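Long-range contacts in N2152 (Neocallimastix frontalis, PDB 5U22), which probably hydrolyses rare arabinosyl substrates with polyspecific activity, as a family 39 glycoside hydrolase of an anaerobic rumen fungus: residues V335-Q340 and P362-S367; A369-E374 and I418-A423; L25-N30 and D315-S320. All blocks are in the same frame, centred on the assembly; numbering follows the deposited sequence.

All three contacts belong to the beta sandwich that accompanies the TIM barrel, and they reach the same mixed sheet on one side of the chain's centre. Contact 3 closes first along the chain, pairing the N-terminal strand 23-28 with strand 315-320 across the whole barrel sequence; contacts 1 and 2 then follow in series. Centres of contacts 1 and 2 lie about 11 Å apart, joined where L365 packs on I420. Contacts 1 and 3, about 14 Å apart between centres, meet where V335 packs on V317. About 16 Å separates the centres of contacts 2 and 3, which do not touch. The sandwich is thus assembled from both ends of the chain.

Contact 1: V335-Q340 and P362-S367; sequences VDASAQ and PSFLGS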
loop_
_atom_site.group_PDB
_atom_site.type_symbol
_atom_site.label_atom_id
_atom_site.label_comp_id
_atom_site.label_asym_id
_atom_site.label_seq_id
_atom_site.Cartn_x
_atom_site.Cartn_y
_atom_site.Cartn_z
ATOM N N VAL A 335 15.208 -6.299 10.205
ATOM C CA VAL A 335 16.128 -6.751 11.244
ATOM C C VAL A 335 15.781 -6.009 12.520
ATOM O O VAL A 335 15.643 -4.782 12.503
ATOM C CB VAL A 335 17.602 -6.501 10.878
ATOM C CG1 VAL A 335 18.502 -6.934 12.040
ATOM C CG2 VAL A 335 17.981 -7.217 9.601
ATOM N N ASP A 336 15.660 -6.746 13.625
ATOM C CA ASP A 336 15.312 -6.174 14.924
ATOM C C ASP A 336 16.323 -6.664 15.956
ATOM O O ASP A 336 16.302 -7.839 16.333
ATOM C CB ASP A 336 13.892 -6.576 15.320
ATOM C CG ASP A 336 13.413 -5.891 16.596
ATOM O OD1 ASP A 336 14.231 -5.578 17.483
ATOM O OD2 ASP A 336 12.191 -5.677 16.717
ATOM N N ALA A 337 17.189 -5.762 16.432
ATOM C CA ALA A 337 18.210 -6.145 17.404
ATOM C C ALA A 337 17.671 -6.325 18.819
ATOM O O ALA A 337 18.350 -6.947 19.642
ATOM C CB ALA A 337 19.337 -5.107 17.432
ATOM N N SER A 338 16.485 -5.792 19.129
ATOM C CA SER A 338 15.923 -5.984 20.459
ATOM C C SER A 338 15.129 -7.279 20.554
ATOM O O SER A 338 15.243 -8.000 21.548
ATOM C CB SER A 338 15.040 -4.799 20.859
ATOM O OG SER A 338 15.808 -3.797 21.496
ATOM N N ALA A 339 14.316 -7.584 19.544
ATOM C CA ALA A 339 13.618 -8.862 19.515
ATOM C C ALA A 339 14.536 -9.987 19.056
ATOM O O ALA A 339 14.209 -11.167 19.257
ATOM C CB ALA A 339 12.391 -8.764 18.596
ATOM N N GLN A 340 15.672 -9.629 18.452
ATOM C CA GLN A 340 16.712 -10.555 18.004
ATOM C C GLN A 340 16.192 -11.524 16.939
ATOM O O GLN A 340 16.258 -12.745 17.083
ATOM C CB GLN A 340 17.338 -11.286 19.196
ATOM C CG GLN A 340 18.065 -10.295 20.122
ATOM C CD GLN A 340 18.964 -10.958 21.147
ATOM O OE1 GLN A 340 20.149 -10.619 21.265
ATOM N NE2 GLN A 340 18.406 -11.891 21.902
ATOM N N PRO A 362 23.258 -10.284 11.454
ATOM C CA PRO A 362 23.488 -9.674 12.766
ATOM C C PRO A 362 24.424 -10.506 13.628
ATOM O O PRO A 362 24.321 -11.733 13.701
ATOM C CB PRO A 362 22.088 -9.613 13.370
ATOM C CG PRO A 362 21.182 -9.528 12.192
ATOM C CD PRO A 362 21.821 -10.414 11.149
ATOM N N SER A 363 25.334 -9.809 14.299
ATOM C CA SER A 363 26.236 -10.469 15.221
ATOM C C SER A 363 25.494 -11.071 16.397
ATOM O O SER A 363 26.028 -11.986 17.040
ATOM C CB SER A 363 27.298 -9.486 15.698
ATOM O OG SER A 363 26.694 -8.395 16.361
ATOM N N PHE A 364 24.264 -10.608 16.685
ATOM C CA PHE A 364 23.539 -11.219 17.796
ATOM C C PHE A 364 23.208 -12.682 17.524
ATOM O O PHE A 364 22.917 -13.420 18.468
ATOM C CB PHE A 364 22.272 -10.410 18.178
ATOM C CG PHE A 364 21.182 -10.351 17.126
ATOM C CD1 PHE A 364 20.426 -11.475 16.785
ATOM C CD2 PHE A 364 20.835 -9.130 16.561
ATOM C CE1 PHE A 364 19.410 -11.391 15.838
ATOM C CE2 PHE A 364 19.814 -9.035 15.624
ATOM C CZ PHE A 364 19.108 -10.160 15.256
ATOM N N LEU A 365 23.270 -13.122 16.267
ATOM C CA LEU A 365 23.061 -14.529 15.960
ATOM C C LEU A 365 24.280 -15.388 16.273
ATOM O O LEU A 365 24.161 -16.615 16.278
ATOM C CB LEU A 365 22.684 -14.697 14.485
ATOM C CG LEU A 365 21.377 -14.037 14.033
ATOM C CD1 LEU A 365 21.221 -14.078 12.509
ATOM C CD2 LEU A 365 20.182 -14.702 14.692
ATOM N N GLY A 366 25.435 -14.781 16.540
ATOM C CA GLY A 366 26.626 -15.575 16.797
ATOM C C GLY A 366 26.988 -16.408 15.585
ATOM O O GLY A 366 26.905 -15.955 14.442
ATOM N N SER A 367 27.399 -17.651 15.823
ATOM C CA SER A 367 27.832 -18.505 14.727
ATOM C C SER A 367 26.746 -19.463 14.276
ATOM O O SER A 367 26.991 -20.296 13.394
ATOM C CB SER A 367 29.078 -19.297 15.132
ATOM O OG SER A 367 28.734 -20.255 16.109
#
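The F364 ring packs against Q340, whose CA stands over one face, 3.9 Å from the ring centroid and 25° off the ring normal, a CH-pi contact; P362 CB, from the ring's own segment, lies over the opposite face, offset toward the rim. With chi1 at 65°, CG of F364 sits between its backbone N and carbonyl carbon, and the ring reaches toward the turn after strand 330-336. V335 CG1 approaches the ring edge at 4.4 Å from CE2, while A337 CA comes obliquely to the same CE2 at 3.8 Å. The Q340 side chain runs past F364 in the opposite direction, its extended chain bringing OE1 to 3.8 Å from F364 CB. Deeper in, V335 CG1 meets P362 CG at 3.7 Å, near V342 and C29. D336 shapes the turn: its OD1 takes two N-H groups, S338 N nearly along the C-O axis at 2.8 Å, an Asx turn, and A339 N from above the carboxylate plane at 2.9 Å; OD2 bonds to T313. The contact is thus apolar and non-directional and rests on shape, while the form of the turn is set by its own D336 bonds.

Contact 2: A369-E374 and I418-A423; sequences AHVKVE and IYITKA
H370 and T421 lie side by side and point the same way, with T421 OG1 3.6 Å from H370 CB and near the plane of the imidazole, at its edge. The ring's polar atoms turn to the neighbouring strand 389-397: NE2 bonds to E393 and ND1 to N395, which together fix its rotation. K372 and Y419 form the next pair on this face, but their ends lead away from the opposing strands. The Y419 ring stacks with Y341, and the lysine chain is fully extended.

On the other face, V371, V373, I418 and I420 pack together. I418 spreads its two branches between the valines: CG2, anti to the backbone N, touches V371 CG1 at 3.8 Å where the two side chains cross, whereas CG1, anti to the carbonyl carbon, meets V373 CG2 at 4.0 Å, those side chains lying side by side. I420 CG2 reaches diagonally across to A369 CB on the partner strand, at 3.6 Å. V405 of strand 403-408 packs against both V373 and I418.

Between these faces, the antiparallel strands are held by two hydrogen-bonded pairs. H370 N gives to T421 O at 2.7 Å and T421 N returns to H370 O; K372 N meets Y419 O almost straight, at 179°, and Y419 N gives to K372 O at 2.9 Å. The aliphatic face is thus buried against strand 403-408, while on the more polar one the imidazole, hydrogen-bonded through both nitrogens to side-chain oxygens, ties strand 368-376 to strand 389-397, a setting that would probably favour its doubly protonated, charged form.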
loop_
_atom_site.group_PDB
_atom_site.type_symbol
_atom_site.label_atom_id
_atom_site.label_comp_id
_atom_site.label_asym_id
_atom_site.label_seq_id
_atom_site.Cartn_x
_atom_site.Cartn_y
_atom_site.Cartn_z
ATOM N N ALA A 369 22.445 -19.756 13.485
ATOM C CA ALA A 369 21.138 -19.141 13.332
ATOM C C ALA A 369 20.066 -20.212 13.222
ATOM O O ALA A 369 20.229 -21.199 12.499
ATOM C CB ALA A 369 21.096 -18.237 12.100
ATOM N N HIS A 370 18.960 -20.013 13.926
ATOM C CA HIS A 370 17.804 -20.882 13.759
ATOM C C HIS A 370 16.924 -20.329 12.640
ATOM O O HIS A 370 16.488 -19.174 12.705
ATOM C CB HIS A 370 17.016 -20.994 15.057
ATOM C CG HIS A 370 15.920 -21.999 14.980
ATOM N ND1 HIS A 370 16.163 -23.356 14.934
ATOM C CD2 HIS A 370 14.579 -21.849 14.881
ATOM C CE1 HIS A 370 15.016 -24.001 14.834
ATOM N NE2 HIS A 370 14.038 -23.111 14.813
ATOM N N VAL A 371 16.667 -21.144 11.618
ATOM C CA VAL A 371 15.970 -20.699 10.410
ATOM C C VAL A 371 14.665 -21.469 10.278
ATOM O O VAL A 371 14.673 -22.698 10.155
ATOM C CB VAL A 371 16.839 -20.880 9.157
ATOM C CG1 VAL A 371 16.079 -20.442 7.909
ATOM C CG2 VAL A 371 18.133 -20.089 9.318
ATOM N N LYS A 372 13.548 -20.754 10.303
ATOM C CA LYS A 372 12.249 -21.342 10.028
ATOM C C LYS A 372 11.743 -20.788 8.707
ATOM O O LYS A 372 11.674 -19.567 8.528
ATOM C CB LYS A 372 11.264 -21.042 11.154
ATOM C CG LYS A 372 9.853 -21.547 10.895
ATOM C CD LYS A 372 8.980 -21.241 12.100
ATOM C CE LYS A 372 7.600 -21.877 12.001
ATOM N NZ LYS A 372 6.756 -21.499 13.185
ATOM N N VAL A 373 11.410 -21.679 7.783
ATOM C CA VAL A 373 10.971 -21.310 6.440
ATOM C C VAL A 373 9.513 -21.730 6.303
ATOM O O VAL A 373 9.178 -22.902 6.509
ATOM C CB VAL A 373 11.855 -21.972 5.368
ATOM C CG1 VAL A 373 11.420 -21.549 3.978
ATOM C CG2 VAL A 373 13.319 -21.609 5.606
ATOM N N GLU A 374 8.642 -20.778 5.971
ATOM C CA GLU A 374 7.212 -21.041 5.873
ATOM C C GLU A 374 6.669 -20.583 4.524
ATOM O O GLU A 374 7.260 -19.738 3.845
ATOM C CB GLU A 374 6.416 -20.323 6.967
ATOM C CG GLU A 374 6.921 -20.530 8.355
ATOM C CD GLU A 374 6.176 -19.656 9.342
ATOM O OE1 GLU A 374 4.988 -19.936 9.578
ATOM O OE2 GLU A 374 6.766 -18.680 9.846
ATOM N N ILE A 418 11.258 -16.346 5.442
ATOM C CA ILE A 418 12.387 -16.909 6.175
ATOM C C ILE A 418 12.531 -16.102 7.457
ATOM O O ILE A 418 12.694 -14.877 7.407
ATOM C CB ILE A 418 13.673 -16.882 5.337
ATOM C CG1 ILE A 418 13.528 -17.852 4.170
ATOM C CG2 ILE A 418 14.880 -17.248 6.204
ATOM C CD1 ILE A 418 14.534 -17.641 3.079
ATOM N N TYR A 419 12.432 -16.777 8.603
ATOM C CA TYR A 419 12.450 -16.132 9.914
ATOM C C TYR A 419 13.650 -16.662 10.681
ATOM O O TYR A 419 13.736 -17.868 10.936
ATOM C CB TYR A 419 11.151 -16.424 10.671
ATOM C CG TYR A 419 10.815 -15.451 11.784
ATOM C CD1 TYR A 419 10.088 -14.294 11.522
ATOM C CD2 TYR A 419 11.186 -15.709 13.097
ATOM C CE1 TYR A 419 9.761 -13.405 12.538
ATOM C CE2 TYR A 419 10.866 -14.816 14.129
ATOM C CZ TYR A 419 10.153 -13.670 13.837
ATOM O OH TYR A 419 9.815 -12.781 14.842
ATOM N N ILE A 420 14.567 -15.771 11.055
ATOM C CA ILE A 420 15.861 -16.163 11.605
ATOM C C ILE A 420 15.949 -15.685 13.047
ATOM O O ILE A 420 15.807 -14.488 13.320
ATOM C CB ILE A 420 17.029 -15.591 10.778
ATOM C CG1 ILE A 420 16.862 -15.940 9.298
ATOM C CG2 ILE A 420 18.359 -16.081 11.311
ATOM C CD1 ILE A 420 17.993 -15.410 8.429
ATOM N N THR A 421 16.219 -16.613 13.960
ATOM C CA THR A 421 16.379 -16.303 15.376
ATOM C C THR A 421 17.673 -16.933 15.879
ATOM O O THR A 421 18.383 -17.621 15.141
ATOM C CB THR A 421 15.179 -16.799 16.200
ATOM O OG1 THR A 421 14.932 -18.184 15.914
ATOM C CG2 THR A 421 13.938 -15.993 15.870
ATOM N N LYS A 422 17.971 -16.701 17.155
ATOM C CA LYS A 422 19.175 -17.268 17.746
ATOM C C LYS A 422 19.019 -18.771 17.938
ATOM O O LYS A 422 17.955 -19.259 18.320
ATOM C CB LYS A 422 19.483 -16.597 19.085
ATOM C CG LYS A 422 19.935 -15.148 18.958
ATOM C CD LYS A 422 20.210 -14.520 20.334
ATOM C CE LYS A 422 21.231 -15.330 21.120
ATOM N NZ LYS A 422 21.534 -14.711 22.442
ATOM N N ALA A 423 20.091 -19.506 17.669
ATOM C CA ALA A 423 20.081 -20.958 17.834
ATOM C C ALA A 423 20.548 -21.353 19.231
ATOM O O ALA A 423 19.917 -22.177 19.891
ATOM C CB ALA A 423 20.954 -21.617 16.785
#

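Contact 3: L25-N30 and D315-S320; sequences LTVDCN and DMVSVS
T26 and S320 exchange two backbone hydrogen bonds, T26 N to S320 O at 2.9 Å and S320 N to T26 O at 2.7 Å, in an antiparallel pair between strands 23-28 and 315-320. Farther along there is a single longer bond, from D28 N to S318 O at 3.1 Å. Weaker CA-H...O contacts accompany these bonds, such as L25 CA to S320 O and V319 CA to T26 O.

Apolar side chains meet on one face. V27 divides its methyls between two valines: CG1 touches V317 CG2 at 3.9 Å, the side chains crossing at about a right angle, and CG2 reaches V319 CG2 at 4.1 Å. L25 CD2 lies 4.2 Å from V319 CG1. All three valines also pack on A333 of strand 330-336. V317 CG1, anti to its own carbonyl carbon (chi1 -64°), comes to 3.6 Å from C29 O, where the chain turns its corner. An alanine in place of V317 would lose both methyls and would probably leave V27 CG1 and the C29 carbonyl with a gap beside them.

Polar side chains bond at the corner and on the face of T26 and D28. D28 OD1 accepts from N30 N at 2.9 Å in an Asx turn and also from N360, while T26 OG1 bonds to N357. The T26-S320 pair thus sets the register of the two strands, valine packing fills one side, and the D28 carboxylate links the corner to the residues after strand 353-359.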
loop_
_atom_site.group_PDB
_atom_site.type_symbol
_atom_site.label_atom_id
_atom_site.label_comp_id
_atom_site.label_asym_id
_atom_site.label_seq_id
_atom_site.Cartn_x
_atom_site.Cartn_y
_atom_site.Cartn_z
ATOM N N LEU A 25 17.568 -14.075 -4.367
ATOM C CA LEU A 25 17.319 -12.831 -3.650
ATOM C C LEU A 25 18.379 -12.683 -2.571
ATOM O O LEU A 25 18.658 -13.637 -1.835
ATOM C CB LEU A 25 15.928 -12.822 -3.013
ATOM C CG LEU A 25 14.757 -13.009 -3.975
ATOM C CD1 LEU A 25 14.015 -14.282 -3.637
ATOM C CD2 LEU A 25 13.822 -11.810 -3.902
ATOM N N THR A 26 18.971 -11.497 -2.474
ATOM C CA THR A 26 20.049 -11.260 -1.524
ATOM C C THR A 26 19.634 -10.168 -0.550
ATOM O O THR A 26 19.269 -9.061 -0.962
ATOM C CB THR A 26 21.344 -10.904 -2.246
ATOM O OG1 THR A 26 21.695 -11.998 -3.096
ATOM C CG2 THR A 26 22.475 -10.668 -1.232
ATOM N N VAL A 27 19.674 -10.501 0.735
ATOM C CA VAL A 27 19.326 -9.604 1.828
ATOM C C VAL A 27 20.634 -9.134 2.445
ATOM O O VAL A 27 21.461 -9.959 2.844
ATOM C CB VAL A 27 18.458 -10.325 2.872
ATOM C CG1 VAL A 27 18.226 -9.452 4.100
ATOM C CG2 VAL A 27 17.138 -10.776 2.256
ATOM N N ASP A 28 20.842 -7.820 2.506
ATOM C CA ASP A 28 22.016 -7.255 3.168
ATOM C C ASP A 28 21.559 -6.669 4.499
ATOM O O ASP A 28 21.031 -5.556 4.546
ATOM C CB ASP A 28 22.701 -6.192 2.307
ATOM C CG ASP A 28 23.995 -5.685 2.935
ATOM O OD1 ASP A 28 24.210 -5.896 4.155
ATOM O OD2 ASP A 28 24.801 -5.074 2.211
ATOM N N CYS A 29 21.821 -7.392 5.589
ATOM C CA CYS A 29 21.321 -6.949 6.884
ATOM C C CYS A 29 21.974 -5.664 7.376
ATOM O O CYS A 29 21.450 -5.059 8.317
ATOM C CB CYS A 29 21.507 -8.060 7.918
ATOM S SG CYS A 29 20.673 -9.599 7.447
ATOM N N ASN A 30 23.077 -5.223 6.769
ATOM C CA ASN A 30 23.693 -3.953 7.140
ATOM C C ASN A 30 23.134 -2.764 6.378
ATOM O O ASN A 30 23.401 -1.623 6.761
ATOM C CB ASN A 30 25.206 -3.999 6.912
ATOM C CG ASN A 30 25.949 -4.525 8.113
ATOM O OD1 ASN A 30 25.368 -4.707 9.183
ATOM N ND2 ASN A 30 27.245 -4.773 7.947
ATOM N N ASP A 315 14.360 -2.390 11.617
ATOM C CA ASP A 315 14.691 -1.667 10.396
ATOM C C ASP A 315 14.397 -2.522 9.179
ATOM O O ASP A 315 14.672 -3.722 9.179
ATOM C CB ASP A 315 16.171 -1.288 10.350
ATOM C CG ASP A 315 16.542 -0.274 11.378
ATOM O OD1 ASP A 315 15.705 0.604 11.671
ATOM O OD2 ASP A 315 17.680 -0.349 11.878
ATOM N N MET A 316 13.882 -1.894 8.125
ATOM C CA MET A 316 13.844 -2.548 6.825
ATOM C C MET A 316 15.230 -2.474 6.199
ATOM O O MET A 316 15.920 -1.458 6.320
ATOM C CB MET A 316 12.807 -1.880 5.911
ATOM C CG MET A 316 11.437 -1.717 6.543
ATOM S SD MET A 316 10.732 -3.296 7.084
ATOM C CE MET A 316 10.629 -4.152 5.495
ATOM N N VAL A 317 15.651 -3.564 5.555
ATOM C CA VAL A 317 16.977 -3.640 4.959
ATOM C C VAL A 317 16.856 -4.032 3.494
ATOM O O VAL A 317 15.831 -4.548 3.041
ATOM C CB VAL A 317 17.896 -4.631 5.699
ATOM C CG1 VAL A 317 18.135 -4.157 7.117
ATOM C CG2 VAL A 317 17.281 -6.028 5.723
ATOM N N SER A 318 17.945 -3.811 2.761
ATOM C CA SER A 318 17.910 -3.934 1.311
ATOM C C SER A 318 17.780 -5.383 0.867
ATOM O O SER A 318 18.419 -6.291 1.408
ATOM C CB SER A 318 19.160 -3.311 0.698
ATOM O OG SER A 318 19.116 -1.893 0.835
ATOM N N VAL A 319 16.928 -5.588 -0.126
ATOM C CA VAL A 319 16.739 -6.873 -0.780
ATOM C C VAL A 319 17.103 -6.679 -2.239
ATOM O O VAL A 319 16.581 -5.764 -2.889
ATOM C CB VAL A 319 15.284 -7.371 -0.661
ATOM C CG1 VAL A 319 15.089 -8.636 -1.503
ATOM C CG2 VAL A 319 14.913 -7.627 0.806
ATOM N N SER A 320 17.982 -7.533 -2.756
ATOM C CA SER A 320 18.315 -7.462 -4.170
ATOM C C SER A 320 17.642 -8.622 -4.887
ATOM O O SER A 320 18.016 -9.786 -4.655
ATOM C CB SER A 320 19.825 -7.499 -4.385
ATOM O OG SER A 320 20.127 -7.582 -5.769
#